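Local coordinates for ATP-dependent DNA helicase (Mycobacterium smegmatis, PDB 5V9X), which probably couples ATP hydrolysis to 3'-to-5' tracking along single-stranded DNA and to the unwinding of RNA:DNA duplexes, at residues 281-286 with 398-403; 438-443 with 634-639; 787-792 with 821-826. All coordinates share one frame; numbering follows the deposited sequence.

Contact 1. Residues 281-286 with 398-403; sequences ERIVDL and IQVEAP
The amide nitrogen NE2 of Q399, next to the two strand residues I398 and V400 that meet the helix, is held by two acceptors. It donates to E401 O at 3.0 Å, with that oxygen almost in the plane of the Q399 amide, and to OD1 of N298; OE1 of the same amide accepts from R412, so both ends of the group are engaged and its rotation is fixed. The E401 backbone, which has a positive phi of 68°, turns the chain out of the strand just beyond V400. On the helix side of the strand the contact is purely apolar. The CD1 methyl of I398 is the hub: it touches CB of L286 at 3.9 Å and CG2 of I283 at 4.1 Å. The other arm of I283 runs crosswise to V400, its CD1 lying 3.9 Å from V400 CG2. The CG1 branch of I283 stands anti to its carbonyl carbon (chi1 -75°), which sends CD1 and CG2 to separate partners. F429 of the adjacent strand and L310 of helix 300-318 continue this core around I283. The helix and strand segments run nearly antiparallel, at 167° with their axes 11.0 Å apart. This is the layering of a RecA-like helicase domain, in which the helix of a beta-alpha-beta crossover, here 276-288 between strands 256-262 and 292-296, packs over the central parallel sheet.

Contact 2. Residues 438-443 with 634-639; sequences GCAVTV and GAFTGE
F636 of helix 627-640 lays its ring against helix 433-448, meeting A440 and V441 with different parts of the side chain. Near its root, CG2 of V441 lies 3.6 Å from F636 CG and about as close to CB, as the two side chains slide past each other in opposite directions. At the far end, CZ comes to 3.6 Å from A440 CB. The CG of F636 stands anti to the backbone N (chi1 169°), which carries the ring across to A440; both neighbours approach it obliquely. I437 and Q444 of helix 433-448 and M655 also touch the ring, so this one aromatic is enclosed from several directions. The outer side of helix 627-640 is looser: A635 and G638 are partly exposed, and E639, which is exposed, pairs with R651. The far side of 438-443 is instead buried against the sheet, where C439 and V443 pack on L428. There T442 bonds within its own segment, OG1 donating to G438 O at 2.7 Å from the face of that carbonyl opposite the backbone N-H of T442. Only hydrocarbon meets across the interface, so the contact probably owes its stability to burial of the phenylalanine and to shape, not to directional bonds.

Contact 3. Residues 787-792 with 821-826; sequences ALLLPR and FPIVLE
F821, at the N-cap position, opens the helix that sends I823 toward A787 and L789. Its carbonyl oxygen accepts the first helical bond, from L825 N, while its ring packs on L506 and A815, side chains of two other helices. P822 follows in the first turn, and its O takes the amide of E826. I823 then carries the contact. Its CG1 branch stands anti to the carbonyl carbon (chi1 -56°) and a second bend at chi2 (-58°) lets CD1 serve two partners, A787 CB at 3.8 Å and L789 CD1 at 3.6 Å. The same leucine methyl also lies 3.6 Å from I823 CG1, the two side chains meeting tip to tip. L506 touches both I823 and L789, and F780 covers another flank of the isoleucine. V824 leans on F780 and A815, and E826 closes the segment with a salt bridge to R829. Across the interface, A787 and L789 flank L788, whose positive phi ends helix 774-786 in a Schellman motif; the turn directs the CB atoms of both neighbours to I823. The result is a helix-loop junction within the DEAD/H-associated region: a Schellman-capped helix end packed on the first turn of helix 822-835.

The three contacts follow one another along the chain, each closing before the next opens. Contacts 1 and 2 are neighbours, with centres 20 Å apart, and they touch directly: strand 394-400 leads into the loop at A402 and P403, which packs on helix 433-448, with P403 CG 3.6 Å from T442 CG2. A continuous path therefore runs from helix 276-288 through the second parallel sheet to helix 627-640, tying the second RecA-like domain to a later part of the chain. Contact 3 lies on the opposite side of the chain's centre, 43 Å from contact 1 and 41 Å from contact 2 between centres, and joins a helix end to helix 822-835 within the DEAD/H-associated region, with no direct touch to the other two.

Contact 1. Residues 281-286 with 398-403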
loop_
_atom_site.group_PDB
_atom_site.type_symbol
_atom_site.label_atom_id
_atom_site.label_comp_id
_atom_site.label_asym_id
_atom_site.label_seq_id
_atom_site.Cartn_x
_atom_site.Cartn_y
_atom_site.Cartn_z
ATOM N N GLU A 281 -12.434 -25.468 3.656
ATOM C CA GLU A 281 -13.236 -26.165 4.656
ATOM C C GLU A 281 -13.140 -25.482 6.014
ATOM O O GLU A 281 -14.161 -25.183 6.644
ATOM C CB GLU A 281 -12.785 -27.620 4.757
ATOM C CG GLU A 281 -13.854 -28.632 4.415
ATOM C CD GLU A 281 -13.425 -30.044 4.750
ATOM O OE1 GLU A 281 -12.464 -30.538 4.125
ATOM O OE2 GLU A 281 -14.036 -30.649 5.657
ATOM N N ARG A 282 -11.913 -25.238 6.487
ATOM C CA ARG A 282 -11.731 -24.630 7.801
ATOM C C ARG A 282 -12.278 -23.208 7.850
ATOM O O ARG A 282 -12.731 -22.756 8.908
ATOM C CB ARG A 282 -10.251 -24.639 8.184
ATOM C CG ARG A 282 -9.635 -26.026 8.275
ATOM C CD ARG A 282 -10.210 -26.827 9.433
ATOM N NE ARG A 282 -9.490 -28.083 9.627
ATOM C CZ ARG A 282 -9.792 -29.223 9.011
ATOM N NH1 ARG A 282 -10.806 -29.267 8.157
ATOM N NH2 ARG A 282 -9.079 -30.316 9.245
ATOM N N ILE A 283 -12.239 -22.489 6.725
ATOM C CA ILE A 283 -12.780 -21.132 6.693
ATOM C C ILE A 283 -14.283 -21.159 6.934
ATOM O O ILE A 283 -14.813 -20.389 7.745
ATOM C CB ILE A 283 -12.432 -20.444 5.362
ATOM C CG1 ILE A 283 -10.958 -20.035 5.345
ATOM C CG2 ILE A 283 -13.332 -19.234 5.130
ATOM C CD1 ILE A 283 -10.534 -19.335 4.075
ATOM N N VAL A 284 -14.992 -22.046 6.232
ATOM C CA VAL A 284 -16.424 -22.196 6.466
ATOM C C VAL A 284 -16.679 -22.648 7.898
ATOM O O VAL A 284 -17.619 -22.184 8.555
ATOM C CB VAL A 284 -17.039 -23.165 5.438
ATOM C CG1 VAL A 284 -18.525 -23.345 5.695
ATOM C CG2 VAL A 284 -16.809 -22.650 4.027
ATOM N N ASP A 285 -15.837 -23.552 8.409
ATOM C CA ASP A 285 -15.918 -23.931 9.817
ATOM C C ASP A 285 -15.783 -22.713 10.722
ATOM O O ASP A 285 -16.509 -22.582 11.716
ATOM C CB ASP A 285 -14.836 -24.961 10.152
ATOM C CG ASP A 285 -15.111 -26.326 9.549
ATOM O OD1 ASP A 285 -16.151 -26.491 8.879
ATOM O OD2 ASP A 285 -14.283 -27.238 9.751
ATOM N N LEU A 286 -14.867 -21.803 10.386
ATOM C CA LEU A 286 -14.645 -20.634 11.230
ATOM C C LEU A 286 -15.766 -19.613 11.074
ATOM O O LEU A 286 -16.178 -18.985 12.056
ATOM C CB LEU A 286 -13.288 -20.010 10.906
ATOM C CG LEU A 286 -12.095 -20.780 11.476
ATOM C CD1 LEU A 286 -10.788 -20.333 10.835
ATOM C CD2 LEU A 286 -12.038 -20.607 12.985
ATOM N N ILE A 398 -10.090 -13.357 8.824
ATOM C CA ILE A 398 -9.244 -14.421 8.302
ATOM C C ILE A 398 -8.382 -13.835 7.194
ATOM O O ILE A 398 -8.893 -13.158 6.293
ATOM C CB ILE A 398 -10.074 -15.607 7.790
ATOM C CG1 ILE A 398 -10.894 -16.219 8.927
ATOM C CG2 ILE A 398 -9.169 -16.651 7.167
ATOM C CD1 ILE A 398 -11.769 -17.371 8.490
ATOM N N GLN A 399 -7.078 -14.086 7.266
ATOM C CA GLN A 399 -6.122 -13.607 6.275
ATOM C C GLN A 399 -5.594 -14.809 5.504
ATOM O O GLN A 399 -4.909 -15.665 6.071
ATOM C CB GLN A 399 -4.982 -12.836 6.937
ATOM C CG GLN A 399 -3.866 -12.440 5.984
ATOM C CD GLN A 399 -4.338 -11.497 4.898
ATOM O OE1 GLN A 399 -5.118 -10.580 5.156
ATOM N NE2 GLN A 399 -3.874 -11.720 3.672
ATOM N N VAL A 400 -5.920 -14.874 4.217
ATOM C CA VAL A 400 -5.424 -15.927 3.337
ATOM C C VAL A 400 -4.107 -15.452 2.739
ATOM O O VAL A 400 -4.049 -14.376 2.135
ATOM C CB VAL A 400 -6.447 -16.267 2.244
ATOM C CG1 VAL A 400 -5.767 -16.926 1.053
ATOM C CG2 VAL A 400 -7.522 -17.185 2.806
ATOM N N GLU A 401 -3.052 -16.255 2.922
ATOM C CA GLU A 401 -1.672 -15.911 2.582
ATOM C C GLU A 401 -1.159 -14.805 3.500
ATOM O O GLU A 401 -1.952 -14.049 4.069
ATOM C CB GLU A 401 -1.546 -15.499 1.110
ATOM C CG GLU A 401 -0.115 -15.375 0.597
ATOM C CD GLU A 401 -0.045 -15.089 -0.892
ATOM O OE1 GLU A 401 -0.930 -14.373 -1.407
ATOM O OE2 GLU A 401 0.893 -15.589 -1.549
ATOM N N ALA A 402 0.155 -14.716 3.669
ATOM C CA ALA A 402 0.721 -13.641 4.468
ATOM C C ALA A 402 0.315 -12.292 3.879
ATOM O O ALA A 402 0.276 -12.137 2.653
ATOM C CB ALA A 402 2.245 -13.755 4.530
ATOM N N PRO A 403 -0.010 -11.307 4.711
ATOM C CA PRO A 403 -0.434 -10.000 4.196
ATOM C C PRO A 403 0.748 -9.227 3.636
ATOM O O PRO A 403 1.907 -9.578 3.902
ATOM C CB PRO A 403 -1.027 -9.313 5.435
ATOM C CG PRO A 403 -0.340 -9.955 6.581
ATOM C CD PRO A 403 -0.081 -11.378 6.182
#

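Contact 2. Residues 438-443 with 634-639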
loop_
_atom_site.group_PDB
_atom_site.type_symbol
_atom_site.label_atom_id
_atom_site.label_comp_id
_atom_site.label_asym_id
_atom_site.label_seq_id
_atom_site.Cartn_x
_atom_site.Cartn_y
_atom_site.Cartn_z
ATOM N N GLY A 438 6.233 -17.010 6.264
ATOM C CA GLY A 438 5.802 -15.632 6.088
ATOM C C GLY A 438 4.685 -15.242 7.037
ATOM O O GLY A 438 4.709 -14.159 7.626
ATOM N N CYS A 439 3.692 -16.120 7.201
ATOM C CA CYS A 439 2.602 -15.839 8.129
ATOM C C CYS A 439 3.090 -15.837 9.573
ATOM O O CYS A 439 2.622 -15.033 10.389
ATOM C CB CYS A 439 1.480 -16.861 7.951
ATOM S SG CYS A 439 0.732 -16.882 6.307
ATOM N N ALA A 440 4.024 -16.729 9.908
ATOM C CA ALA A 440 4.517 -16.809 11.280
ATOM C C ALA A 440 5.264 -15.540 11.675
ATOM O O ALA A 440 4.978 -14.940 12.719
ATOM C CB ALA A 440 5.413 -18.038 11.445
ATOM N N VAL A 441 6.229 -15.117 10.853
ATOM C CA VAL A 441 6.945 -13.874 11.128
ATOM C C VAL A 441 5.970 -12.707 11.216
ATOM O O VAL A 441 6.113 -11.822 12.067
ATOM C CB VAL A 441 8.028 -13.627 10.061
ATOM C CG1 VAL A 441 8.687 -12.272 10.270
ATOM C CG2 VAL A 441 9.071 -14.732 10.097
ATOM N N THR A 442 4.955 -12.698 10.351
ATOM C CA THR A 442 3.968 -11.623 10.382
ATOM C C THR A 442 3.225 -11.600 11.712
ATOM O O THR A 442 3.091 -10.544 12.340
ATOM C CB THR A 442 2.992 -11.776 9.218
ATOM O OG1 THR A 442 3.711 -11.701 7.981
ATOM C CG2 THR A 442 1.948 -10.674 9.256
ATOM N N VAL A 443 2.738 -12.761 12.160
ATOM C CA VAL A 443 2.095 -12.847 13.470
ATOM C C VAL A 443 3.059 -12.409 14.564
ATOM O O VAL A 443 2.678 -11.703 15.506
ATOM C CB VAL A 443 1.572 -14.275 13.714
ATOM C CG1 VAL A 443 1.199 -14.473 15.178
ATOM C CG2 VAL A 443 0.379 -14.562 12.820
ATOM N N GLY A 634 14.822 -14.129 8.222
ATOM C CA GLY A 634 15.967 -15.015 8.353
ATOM C C GLY A 634 16.289 -15.346 9.797
ATOM O O GLY A 634 16.613 -16.491 10.124
ATOM N N ALA A 635 16.208 -14.346 10.682
ATOM C CA ALA A 635 16.448 -14.589 12.099
ATOM C C ALA A 635 15.413 -15.541 12.686
ATOM O O ALA A 635 15.717 -16.285 13.625
ATOM C CB ALA A 635 16.453 -13.265 12.864
ATOM N N PHE A 636 14.190 -15.528 12.152
ATOM C CA PHE A 636 13.188 -16.500 12.575
ATOM C C PHE A 636 13.523 -17.890 12.054
ATOM O O PHE A 636 13.418 -18.878 12.789
ATOM C CB PHE A 636 11.802 -16.058 12.096
ATOM C CG PHE A 636 10.733 -17.113 12.241
ATOM C CD1 PHE A 636 9.947 -17.173 13.380
ATOM C CD2 PHE A 636 10.498 -18.031 11.224
ATOM C CE1 PHE A 636 8.958 -18.136 13.507
ATOM C CE2 PHE A 636 9.513 -18.996 11.351
ATOM C CZ PHE A 636 8.742 -19.048 12.492
ATOM N N THR A 637 13.915 -17.987 10.781
ATOM C CA THR A 637 14.226 -19.286 10.195
ATOM C C THR A 637 15.433 -19.916 10.875
ATOM O O THR A 637 15.415 -21.100 11.229
ATOM C CB THR A 637 14.469 -19.139 8.693
ATOM O OG1 THR A 637 13.299 -18.594 8.070
ATOM C CG2 THR A 637 14.788 -20.489 8.071
ATOM N N GLY A 638 16.496 -19.133 11.067
ATOM C CA GLY A 638 17.674 -19.659 11.736
ATOM C C GLY A 638 17.383 -20.105 13.156
ATOM O O GLY A 638 17.787 -21.194 13.572
ATOM N N GLU A 639 16.665 -19.273 13.916
ATOM C CA GLU A 639 16.408 -19.583 15.320
ATOM C C GLU A 639 15.618 -20.877 15.468
ATOM O O GLU A 639 16.028 -21.788 16.197
ATOM C CB GLU A 639 15.667 -18.429 15.993
ATOM C CG GLU A 639 15.317 -18.709 17.449
ATOM C CD GLU A 639 14.829 -17.481 18.189
ATOM O OE1 GLU A 639 13.621 -17.408 18.494
ATOM O OE2 GLU A 639 15.657 -16.588 18.468
#

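Contact 3. Residues 787-792 with 821-826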
loop_
_atom_site.group_PDB
_atom_site.type_symbol
_atom_site.label_atom_id
_atom_site.label_comp_id
_atom_site.label_asym_id
_atom_site.label_seq_id
_atom_site.Cartn_x
_atom_site.Cartn_y
_atom_site.Cartn_z
ATOM N N ALA A 787 2.876 12.322 -15.581
ATOM C CA ALA A 787 3.220 13.706 -15.883
ATOM C C ALA A 787 2.374 14.299 -17.004
ATOM O O ALA A 787 2.572 15.473 -17.339
ATOM C CB ALA A 787 4.703 13.814 -16.247
ATOM N N LEU A 788 1.457 13.522 -17.589
ATOM C CA LEU A 788 0.544 13.978 -18.636
ATOM C C LEU A 788 1.276 14.375 -19.917
ATOM O O LEU A 788 0.867 15.310 -20.607
ATOM C CB LEU A 788 -0.332 15.140 -18.146
ATOM C CG LEU A 788 -1.107 14.918 -16.847
ATOM C CD1 LEU A 788 -1.766 16.211 -16.385
ATOM C CD2 LEU A 788 -2.138 13.822 -17.033
ATOM N N LEU A 789 2.352 13.663 -20.252
ATOM C CA LEU A 789 3.161 13.992 -21.418
ATOM C C LEU A 789 2.939 13.062 -22.603
ATOM O O LEU A 789 3.271 13.440 -23.732
ATOM C CB LEU A 789 4.649 13.971 -21.051
ATOM C CG LEU A 789 5.079 14.969 -19.979
ATOM C CD1 LEU A 789 6.546 14.791 -19.671
ATOM C CD2 LEU A 789 4.797 16.392 -20.428
ATOM N N LEU A 790 2.402 11.866 -22.377
ATOM C CA LEU A 790 2.175 10.931 -23.471
ATOM C C LEU A 790 0.945 11.341 -24.274
ATOM O O LEU A 790 -0.074 11.724 -23.696
ATOM C CB LEU A 790 1.985 9.514 -22.941
ATOM C CG LEU A 790 3.189 8.806 -22.325
ATOM C CD1 LEU A 790 2.800 7.400 -21.901
ATOM C CD2 LEU A 790 4.347 8.778 -23.307
ATOM N N PRO A 791 1.009 11.266 -25.603
ATOM C CA PRO A 791 -0.195 11.507 -26.410
ATOM C C PRO A 791 -1.203 10.385 -26.210
ATOM O O PRO A 791 -0.857 9.203 -26.269
ATOM C CB PRO A 791 0.340 11.546 -27.847
ATOM C CG PRO A 791 1.608 10.761 -27.799
ATOM C CD PRO A 791 2.192 10.988 -26.435
ATOM N N ARG A 792 -2.451 10.760 -25.955
ATOM C CA ARG A 792 -3.525 9.805 -25.726
ATOM C C ARG A 792 -4.398 9.672 -26.972
ATOM O O ARG A 792 -4.312 10.463 -27.914
ATOM C CB ARG A 792 -4.364 10.220 -24.509
ATOM C CG ARG A 792 -4.611 11.716 -24.388
ATOM C CD ARG A 792 -5.477 12.051 -23.177
ATOM N NE ARG A 792 -4.888 11.601 -21.918
ATOM C CZ ARG A 792 -5.469 11.744 -20.729
ATOM N NH1 ARG A 792 -6.658 12.326 -20.635
ATOM N NH2 ARG A 792 -4.862 11.307 -19.634
ATOM N N PHE A 821 16.732 14.771 -19.040
ATOM C CA PHE A 821 15.294 14.785 -19.274
ATOM C C PHE A 821 14.556 14.483 -17.973
ATOM O O PHE A 821 14.785 13.421 -17.374
ATOM C CB PHE A 821 14.937 13.763 -20.350
ATOM C CG PHE A 821 13.577 13.957 -20.956
ATOM C CD1 PHE A 821 13.336 15.006 -21.829
ATOM C CD2 PHE A 821 12.545 13.076 -20.674
ATOM C CE1 PHE A 821 12.088 15.183 -22.395
ATOM C CE2 PHE A 821 11.295 13.246 -21.237
ATOM C CZ PHE A 821 11.067 14.300 -22.100
ATOM N N PRO A 822 13.685 15.379 -17.499
ATOM C CA PRO A 822 13.085 15.194 -16.165
ATOM C C PRO A 822 12.359 13.872 -15.969
ATOM O O PRO A 822 12.305 13.376 -14.836
ATOM C CB PRO A 822 12.126 16.387 -16.056
ATOM C CG PRO A 822 12.753 17.434 -16.908
ATOM C CD PRO A 822 13.366 16.698 -18.071
ATOM N N ILE A 823 11.796 13.280 -17.024
ATOM C CA ILE A 823 11.137 11.988 -16.859
ATOM C C ILE A 823 12.170 10.886 -16.657
ATOM O O ILE A 823 11.978 9.981 -15.836
ATOM C CB ILE A 823 10.211 11.694 -18.052
ATOM C CG1 ILE A 823 9.210 12.832 -18.229
ATOM C CG2 ILE A 823 9.464 10.386 -17.835
ATOM C CD1 ILE A 823 8.354 13.075 -17.007
ATOM N N VAL A 824 13.283 10.947 -17.393
ATOM C CA VAL A 824 14.371 9.997 -17.169
ATOM C C VAL A 824 14.912 10.140 -15.752
ATOM O O VAL A 824 15.133 9.145 -15.050
ATOM C CB VAL A 824 15.480 10.190 -18.218
ATOM C CG1 VAL A 824 16.666 9.289 -17.906
ATOM C CG2 VAL A 824 14.947 9.906 -19.611
ATOM N N LEU A 825 15.129 11.381 -15.309
ATOM C CA LEU A 825 15.621 11.620 -13.955
ATOM C C LEU A 825 14.683 11.017 -12.915
ATOM O O LEU A 825 15.128 10.358 -11.967
ATOM C CB LEU A 825 15.787 13.120 -13.712
ATOM C CG LEU A 825 16.764 13.907 -14.586
ATOM C CD1 LEU A 825 16.717 15.384 -14.227
ATOM C CD2 LEU A 825 18.177 13.367 -14.443
ATOM N N GLU A 826 13.376 11.229 -13.081
ATOM C CA GLU A 826 12.421 10.760 -12.082
ATOM C C GLU A 826 12.268 9.245 -12.125
ATOM O O GLU A 826 12.131 8.602 -11.077
ATOM C CB GLU A 826 11.070 11.449 -12.281
ATOM C CG GLU A 826 9.970 10.945 -11.360
ATOM C CD GLU A 826 10.353 10.991 -9.888
ATOM O OE1 GLU A 826 11.137 11.879 -9.489
ATOM O OE2 GLU A 826 9.863 10.132 -9.124
#